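Local coordinates for monothiol glutaredoxin-S14, chloroplastic (Arabidopsis thaliana, PDB 3IPZ), which binds a labile iron-sulfur cluster together with BOLA1, and may donate such clusters to recipient proteins and regulate CAX cation transporters, at residues V20-K25 with Q41-L46; S36-Q41 with I89-F94; E82-C87 with G97-E102. All coordinates share one frame; numbering follows the deposited sequence.

Contact 1: V20-K25 with Q41-L46; sequences VVLFMK and QILKNL
Between segments 20-25 and 41-46 the CA atoms come nearest at V20 and L43, 9.4 Å apart, a spacing that only side chains bridge. Strand 20-24 and helix 34-45 open the beta-alpha-beta unit completed by strand 51-54, a building block of the thioredoxin fold to which glutaredoxins belong. V20 and L22, two residues apart on the strand, direct their CB atoms to the helix, while that of V21 between them points away. On the helical side a single residue, L43, answers both. Its outer torsion places CD1 anti to CA (chi2 -180°), which carries this methyl well clear of the helix backbone and within touch of both strand residues. There L43 CD1 lies 4.4 Å from V20 CG1 and 4.3 Å from L22 CG, so one methyl meets both a valine methyl and the branch point of a leucine. The second branch also takes part, since L43 CD2 approaches V20 CG1 to 4.5 Å. These are relaxed van der Waals distances between wholly apolar groups, and all three residues are buried. F50 extends the cluster by touching both V20 and L43, and L22 also touches V39 and V40, one turn back toward the start of the helix. Beyond the contact, L22 is hydrogen-bonded through its backbone to E51 and V53 of the parallel strand, whereas V21 and F23 pair with Y78 and Q76 of strand 76-79. Elsewhere on helix 34-45, I42 packs against F94 of helix 87-96 and L99 of helix 98-108.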
# COMPACT_ATOMS: atom_id res chain seq x y z
N VAL A 20 -5.52 1.09 -6.41
CA VAL A 20 -5.12 0.63 -5.09
C VAL A 20 -3.86 -0.24 -5.19
O VAL A 20 -3.87 -1.29 -5.82
CB VAL A 20 -6.24 -0.18 -4.42
CG1 VAL A 20 -5.82 -0.60 -3.00
CG2 VAL A 20 -7.54 0.65 -4.38
N VAL A 21 -2.78 0.21 -4.55
CA VAL A 21 -1.50 -0.50 -4.55
C VAL A 21 -1.06 -0.80 -3.12
O VAL A 21 -0.92 0.11 -2.29
CB VAL A 21 -0.41 0.33 -5.27
CG1 VAL A 21 0.95 -0.37 -5.16
CG2 VAL A 21 -0.78 0.54 -6.72
N LEU A 22 -0.82 -2.07 -2.83
CA LEU A 22 -0.40 -2.50 -1.51
C LEU A 22 1.04 -2.98 -1.47
O LEU A 22 1.41 -3.90 -2.19
CB LEU A 22 -1.30 -3.64 -1.05
CG LEU A 22 -1.48 -4.02 0.41
CD1 LEU A 22 -1.43 -5.53 0.48
CD2 LEU A 22 -0.43 -3.38 1.29
N PHE A 23 1.87 -2.37 -0.63
CA PHE A 23 3.24 -2.82 -0.49
C PHE A 23 3.24 -3.70 0.75
O PHE A 23 2.97 -3.22 1.84
CB PHE A 23 4.19 -1.63 -0.36
CG PHE A 23 4.28 -0.82 -1.62
CD1 PHE A 23 3.60 0.40 -1.73
CD2 PHE A 23 5.00 -1.29 -2.71
CE1 PHE A 23 3.63 1.12 -2.92
CE2 PHE A 23 5.04 -0.57 -3.91
CZ PHE A 23 4.35 0.64 -4.01
N MET A 24 3.53 -4.98 0.58
CA MET A 24 3.48 -5.93 1.68
C MET A 24 4.67 -6.87 1.80
O MET A 24 5.60 -6.84 0.99
CB MET A 24 2.23 -6.80 1.53
CG MET A 24 2.24 -7.63 0.26
SD MET A 24 0.70 -8.55 -0.06
CE MET A 24 0.70 -9.68 1.36
N LYS A 25 4.63 -7.69 2.84
CA LYS A 25 5.65 -8.69 3.09
C LYS A 25 5.02 -9.96 2.55
O LYS A 25 4.09 -10.51 3.15
CB LYS A 25 5.94 -8.80 4.58
CG LYS A 25 6.61 -7.55 5.13
CD LYS A 25 7.02 -7.70 6.57
CE LYS A 25 7.79 -6.48 7.03
NZ LYS A 25 8.14 -6.56 8.48
N GLN A 41 -6.80 -9.19 3.73
CA GLN A 41 -8.15 -9.65 4.06
C GLN A 41 -9.14 -8.49 4.05
O GLN A 41 -10.28 -8.64 3.60
CB GLN A 41 -8.17 -10.37 5.41
CG GLN A 41 -7.32 -11.65 5.47
CD GLN A 41 -7.47 -12.51 4.21
OE1 GLN A 41 -8.58 -12.90 3.83
NE2 GLN A 41 -6.34 -12.83 3.57
N ILE A 42 -8.71 -7.33 4.54
CA ILE A 42 -9.58 -6.15 4.53
C ILE A 42 -9.96 -5.89 3.08
O ILE A 42 -11.14 -5.77 2.74
CB ILE A 42 -8.86 -4.87 5.05
CG1 ILE A 42 -8.43 -5.02 6.50
CG2 ILE A 42 -9.78 -3.68 4.93
CD1 ILE A 42 -9.53 -5.34 7.55
N LEU A 43 -8.94 -5.80 2.22
CA LEU A 43 -9.16 -5.52 0.80
C LEU A 43 -9.97 -6.58 0.08
O LEU A 43 -10.73 -6.26 -0.83
CB LEU A 43 -7.81 -5.31 0.08
CG LEU A 43 -6.98 -4.10 0.52
CD1 LEU A 43 -5.72 -4.06 -0.30
CD2 LEU A 43 -7.77 -2.81 0.34
N LYS A 44 -9.80 -7.84 0.46
CA LYS A 44 -10.58 -8.90 -0.17
C LYS A 44 -12.04 -8.81 0.28
O LYS A 44 -12.96 -9.06 -0.50
CB LYS A 44 -10.00 -10.28 0.17
CG LYS A 44 -8.70 -10.61 -0.56
CD LYS A 44 -8.30 -12.08 -0.38
CE LYS A 44 -7.05 -12.43 -1.18
NZ LYS A 44 -6.70 -13.88 -1.12
N ASN A 45 -12.25 -8.44 1.55
CA ASN A 45 -13.58 -8.30 2.12
C ASN A 45 -14.40 -7.25 1.34
O ASN A 45 -15.59 -7.46 1.05
CB ASN A 45 -13.46 -7.86 3.58
CG ASN A 45 -14.81 -7.53 4.22
OD1 ASN A 45 -15.51 -8.41 4.71
ND2 ASN A 45 -15.18 -6.25 4.19
N LEU A 46 -13.76 -6.13 1.01
CA LEU A 46 -14.42 -5.03 0.30
C LEU A 46 -14.56 -5.24 -1.19
O LEU A 46 -15.17 -4.42 -1.88
CB LEU A 46 -13.67 -3.72 0.55
CG LEU A 46 -13.45 -3.30 2.01
CD1 LEU A 46 -12.73 -1.97 2.04
CD2 LEU A 46 -14.78 -3.21 2.74

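Contact 2: S36-Q41 with I89-F94; sequences SNTVVQ and ITLEAF
V39 and T90 bring helix 34-45 and helix 87-96 together, with 7.1 Å between their CA atoms. The pairing joins two helices that lie on the same face of the sheet in the thioredoxin fold. Methyl groups make the junction. T90 CG2 meets both branches of V39, standing 4.2 Å from CG1 and 4.4 Å from CG2, in a buried position. Nearer the surface, T38 CG2 touches the branch carbon L91 CG at 4.4 Å. Both threonines thus work as apolar residues across the interface. In T90, CG2 is anti to the backbone N while OG1 turns back along its own helix (chi1 -59°) and is hydrogen-bonded to G86 O; T38 does the same with G34 O. Each hydroxyl is thereby satisfied within its own turn. T38 also lies close to C87, a glutathione-binding residue by similarity, so this end of the interface adjoins the probable glutathione site. Polar side chains bond elsewhere on helix 34-45: Q41 NE2 donates to N37 OD1 one turn earlier, 3.2 Å away and bent to 139° at the hydrogen, with the donor sitting above the carbonyl plane of N37.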
# COMPACT_ATOMS: atom_id res chain seq x y z
N SER A 36 0.57 -7.79 7.22
CA SER A 36 0.31 -7.76 5.79
C SER A 36 -0.97 -8.54 5.49
O SER A 36 -1.78 -8.13 4.65
CB SER A 36 1.48 -8.37 5.02
OG SER A 36 2.58 -7.48 4.93
N ASN A 37 -1.17 -9.65 6.19
CA ASN A 37 -2.36 -10.47 5.97
C ASN A 37 -3.66 -9.73 6.29
O ASN A 37 -4.65 -9.83 5.56
CB ASN A 37 -2.29 -11.75 6.80
CG ASN A 37 -3.52 -12.61 6.62
OD1 ASN A 37 -3.81 -13.09 5.51
ND2 ASN A 37 -4.27 -12.81 7.70
N THR A 38 -3.67 -8.99 7.40
CA THR A 38 -4.85 -8.24 7.80
C THR A 38 -5.31 -7.28 6.70
O THR A 38 -6.49 -7.24 6.37
CB THR A 38 -4.60 -7.42 9.08
OG1 THR A 38 -4.18 -8.30 10.14
CG2 THR A 38 -5.87 -6.70 9.51
N VAL A 39 -4.38 -6.52 6.13
CA VAL A 39 -4.75 -5.58 5.09
C VAL A 39 -5.30 -6.31 3.85
O VAL A 39 -6.31 -5.89 3.29
CB VAL A 39 -3.56 -4.65 4.71
CG1 VAL A 39 -3.95 -3.70 3.60
CG2 VAL A 39 -3.12 -3.84 5.92
N VAL A 40 -4.64 -7.39 3.44
CA VAL A 40 -5.12 -8.15 2.29
C VAL A 40 -6.56 -8.60 2.56
O VAL A 40 -7.45 -8.42 1.71
CB VAL A 40 -4.25 -9.41 2.01
CG1 VAL A 40 -4.98 -10.35 1.06
CG2 VAL A 40 -2.91 -8.99 1.39
N GLN A 41 -6.80 -9.19 3.73
CA GLN A 41 -8.15 -9.65 4.06
C GLN A 41 -9.14 -8.49 4.05
O GLN A 41 -10.28 -8.64 3.60
CB GLN A 41 -8.17 -10.37 5.41
CG GLN A 41 -7.32 -11.65 5.47
CD GLN A 41 -7.47 -12.51 4.21
OE1 GLN A 41 -8.58 -12.90 3.83
NE2 GLN A 41 -6.34 -12.83 3.57
N ILE A 89 -3.67 2.33 10.80
CA ILE A 89 -4.53 3.31 10.18
C ILE A 89 -5.52 2.70 9.17
O ILE A 89 -6.66 3.16 9.06
CB ILE A 89 -3.67 4.42 9.53
CG1 ILE A 89 -3.15 5.33 10.64
CG2 ILE A 89 -4.46 5.20 8.49
CD1 ILE A 89 -2.01 6.27 10.23
N THR A 90 -5.09 1.65 8.47
CA THR A 90 -5.96 0.99 7.50
C THR A 90 -7.07 0.20 8.20
O THR A 90 -8.21 0.16 7.74
CB THR A 90 -5.17 -0.00 6.59
OG1 THR A 90 -4.15 0.70 5.89
CG2 THR A 90 -6.12 -0.65 5.58
N LEU A 91 -6.72 -0.41 9.33
CA LEU A 91 -7.68 -1.19 10.10
C LEU A 91 -8.75 -0.26 10.66
O LEU A 91 -9.94 -0.55 10.59
CB LEU A 91 -6.98 -1.91 11.25
CG LEU A 91 -7.52 -3.27 11.71
CD1 LEU A 91 -7.26 -3.39 13.20
CD2 LEU A 91 -9.01 -3.41 11.44
N GLU A 92 -8.31 0.86 11.21
CA GLU A 92 -9.23 1.83 11.79
C GLU A 92 -10.16 2.44 10.74
O GLU A 92 -11.36 2.55 10.96
CB GLU A 92 -8.43 2.94 12.49
CG GLU A 92 -9.26 4.06 13.09
CD GLU A 92 -10.12 3.62 14.26
OE1 GLU A 92 -9.88 2.52 14.82
OE2 GLU A 92 -11.03 4.39 14.64
N ALA A 93 -9.60 2.84 9.60
CA ALA A 93 -10.39 3.44 8.54
C ALA A 93 -11.38 2.40 8.01
O ALA A 93 -12.39 2.74 7.40
CB ALA A 93 -9.50 3.93 7.43
N PHE A 94 -11.06 1.13 8.24
CA PHE A 94 -11.93 0.05 7.81
C PHE A 94 -13.15 -0.01 8.75
O PHE A 94 -14.29 -0.01 8.29
CB PHE A 94 -11.19 -1.28 7.85
CG PHE A 94 -12.07 -2.46 7.58
CD1 PHE A 94 -12.77 -2.56 6.38
CD2 PHE A 94 -12.20 -3.48 8.52
CE1 PHE A 94 -13.59 -3.66 6.12
CE2 PHE A 94 -13.03 -4.58 8.27
CZ PHE A 94 -13.72 -4.67 7.07

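Contact 3: E82-C87 with G97-E102; sequences EFFGGC and GELQEE
A classic beta bulge, in which F84 and G85 both face L77, marks edge strand 82-85 where the F84 ring packs against E98, L99 and E102 of helix 98-108. The strand and the first turn of the helix run nearly antiparallel, at 163°, with their axes 11.3 Å apart. F84 spans this distance almost alone: CG is anti to the backbone N (chi1 -172°), and the ring extends to the helix. Its closest partner is aliphatic, for F84 CE1 lies 3.4 Å from E102 CG and 4.0 Å from E102 CB. The E102 chain bends at its second torsion, and the plane of its carboxylate is turned 13° from that of the ring. E98 arrives differently, its chain extended beyond CG, so that OE2 stands 3.9 Å from F84 CZ. Between the two glutamates L99 contributes both backbone and side chain, with its CA 4.2 Å from F84 CZ and its CG 4.4 Å from F84 CE2. A serine in place of F84 would probably open a gap between strand and helix, leaving the methylenes of E102 and the L99 branch without their aromatic partner. Helix 87-96 fills the chain between the segments, and its A93 touches F84, E98 and L99. I79 of strand 76-79 borders F84 and L99, while L99 continues inward to I42 of helix 34-45.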
# COMPACT_ATOMS: atom_id res chain seq x y z
N GLU A 82 -1.97 8.22 -3.54
CA GLU A 82 -1.59 8.92 -2.31
C GLU A 82 -1.44 7.90 -1.21
O GLU A 82 -2.24 6.97 -1.12
CB GLU A 82 -2.65 9.95 -1.91
CG GLU A 82 -2.88 11.05 -2.95
CD GLU A 82 -1.67 11.97 -3.11
OE1 GLU A 82 -1.62 12.72 -4.12
OE2 GLU A 82 -0.77 11.94 -2.24
N PHE A 83 -0.41 8.06 -0.38
CA PHE A 83 -0.19 7.13 0.72
C PHE A 83 -1.36 7.23 1.71
O PHE A 83 -1.64 8.30 2.26
CB PHE A 83 1.14 7.46 1.42
CG PHE A 83 1.37 6.67 2.67
CD1 PHE A 83 1.43 5.28 2.63
CD2 PHE A 83 1.52 7.32 3.89
CE1 PHE A 83 1.62 4.54 3.82
CE2 PHE A 83 1.71 6.59 5.07
CZ PHE A 83 1.76 5.19 5.03
N PHE A 84 -2.04 6.11 1.94
CA PHE A 84 -3.16 6.10 2.86
C PHE A 84 -2.73 5.80 4.29
O PHE A 84 -3.14 6.48 5.22
CB PHE A 84 -4.22 5.09 2.42
CG PHE A 84 -5.48 5.17 3.21
CD1 PHE A 84 -6.39 6.21 2.98
CD2 PHE A 84 -5.75 4.25 4.22
CE1 PHE A 84 -7.53 6.33 3.74
CE2 PHE A 84 -6.90 4.36 4.99
CZ PHE A 84 -7.80 5.40 4.76
N GLY A 85 -1.90 4.77 4.47
CA GLY A 85 -1.44 4.46 5.82
C GLY A 85 -0.91 3.05 5.99
O GLY A 85 -0.95 2.25 5.04
N GLY A 86 -0.40 2.76 7.18
CA GLY A 86 0.11 1.43 7.46
C GLY A 86 -1.03 0.58 8.00
O GLY A 86 -2.20 0.91 7.83
N CYS A 87 -0.68 -0.52 8.68
CA CYS A 87 -1.69 -1.42 9.23
C CYS A 87 -2.73 -0.77 10.16
O CYS A 87 -3.93 -0.83 9.88
CB CYS A 87 -1.01 -2.58 9.96
SG CYS A 87 -2.15 -3.97 10.31
N GLY A 97 -15.23 3.13 8.17
CA GLY A 97 -15.93 3.31 6.91
C GLY A 97 -15.18 4.29 6.01
O GLY A 97 -15.50 4.43 4.82
N GLU A 98 -14.18 4.97 6.58
CA GLU A 98 -13.35 5.93 5.84
C GLU A 98 -12.53 5.25 4.72
O GLU A 98 -12.27 5.84 3.67
CB GLU A 98 -12.41 6.64 6.82
CG GLU A 98 -11.47 7.67 6.18
CD GLU A 98 -10.47 8.25 7.18
OE1 GLU A 98 -10.90 8.63 8.29
OE2 GLU A 98 -9.27 8.33 6.85
N LEU A 99 -12.13 4.01 4.96
CA LEU A 99 -11.37 3.25 3.98
C LEU A 99 -12.23 3.09 2.72
O LEU A 99 -11.78 3.34 1.61
CB LEU A 99 -11.04 1.87 4.55
CG LEU A 99 -9.79 1.14 4.04
CD1 LEU A 99 -10.03 -0.34 4.16
CD2 LEU A 99 -9.46 1.50 2.61
N GLN A 100 -13.48 2.68 2.91
CA GLN A 100 -14.40 2.49 1.79
C GLN A 100 -14.65 3.79 1.05
O GLN A 100 -14.64 3.83 -0.19
CB GLN A 100 -15.71 1.89 2.29
CG GLN A 100 -15.54 0.52 2.92
CD GLN A 100 -15.15 0.55 4.40
OE1 GLN A 100 -14.39 1.42 4.86
NE2 GLN A 100 -15.66 -0.42 5.15
N GLU A 101 -14.86 4.87 1.80
CA GLU A 101 -15.08 6.16 1.17
C GLU A 101 -13.93 6.49 0.24
O GLU A 101 -14.14 6.89 -0.92
CB GLU A 101 -15.20 7.25 2.22
CG GLU A 101 -16.58 7.39 2.84
CD GLU A 101 -16.61 8.47 3.90
OE1 GLU A 101 -16.12 9.59 3.62
OE2 GLU A 101 -17.13 8.21 5.00
N GLU A 102 -12.70 6.32 0.74
CA GLU A 102 -11.49 6.60 -0.02
C GLU A 102 -11.36 5.78 -1.29
O GLU A 102 -10.99 6.31 -2.34
CB GLU A 102 -10.25 6.38 0.84
CG GLU A 102 -9.72 7.65 1.46
CD GLU A 102 -9.39 8.69 0.41
OE1 GLU A 102 -8.47 8.47 -0.41
OE2 GLU A 102 -10.07 9.74 0.42

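Overall arrangement
The contacts illustrate how a small alpha/beta domain is held together by a few side chains that meet mostly through carbon. Contact 1 is the core example, with every touching residue buried and purely aliphatic. Contacts 2 and 3 are only partly buried, and there polar residues take part: threonine methyls in one; in the other the methylenes of E102, with a carboxylate oxygen of E98 beside the same ring. Contacts 1 and 2 share helix 34-45, whereas contacts 1 and 3 attach helices to different strands of one sheet. F94 and L99 knit the set together, both packing on I42, and the L99 N to A93 O hydrogen bond, 2.8 Å long, links contact 2 to contact 3.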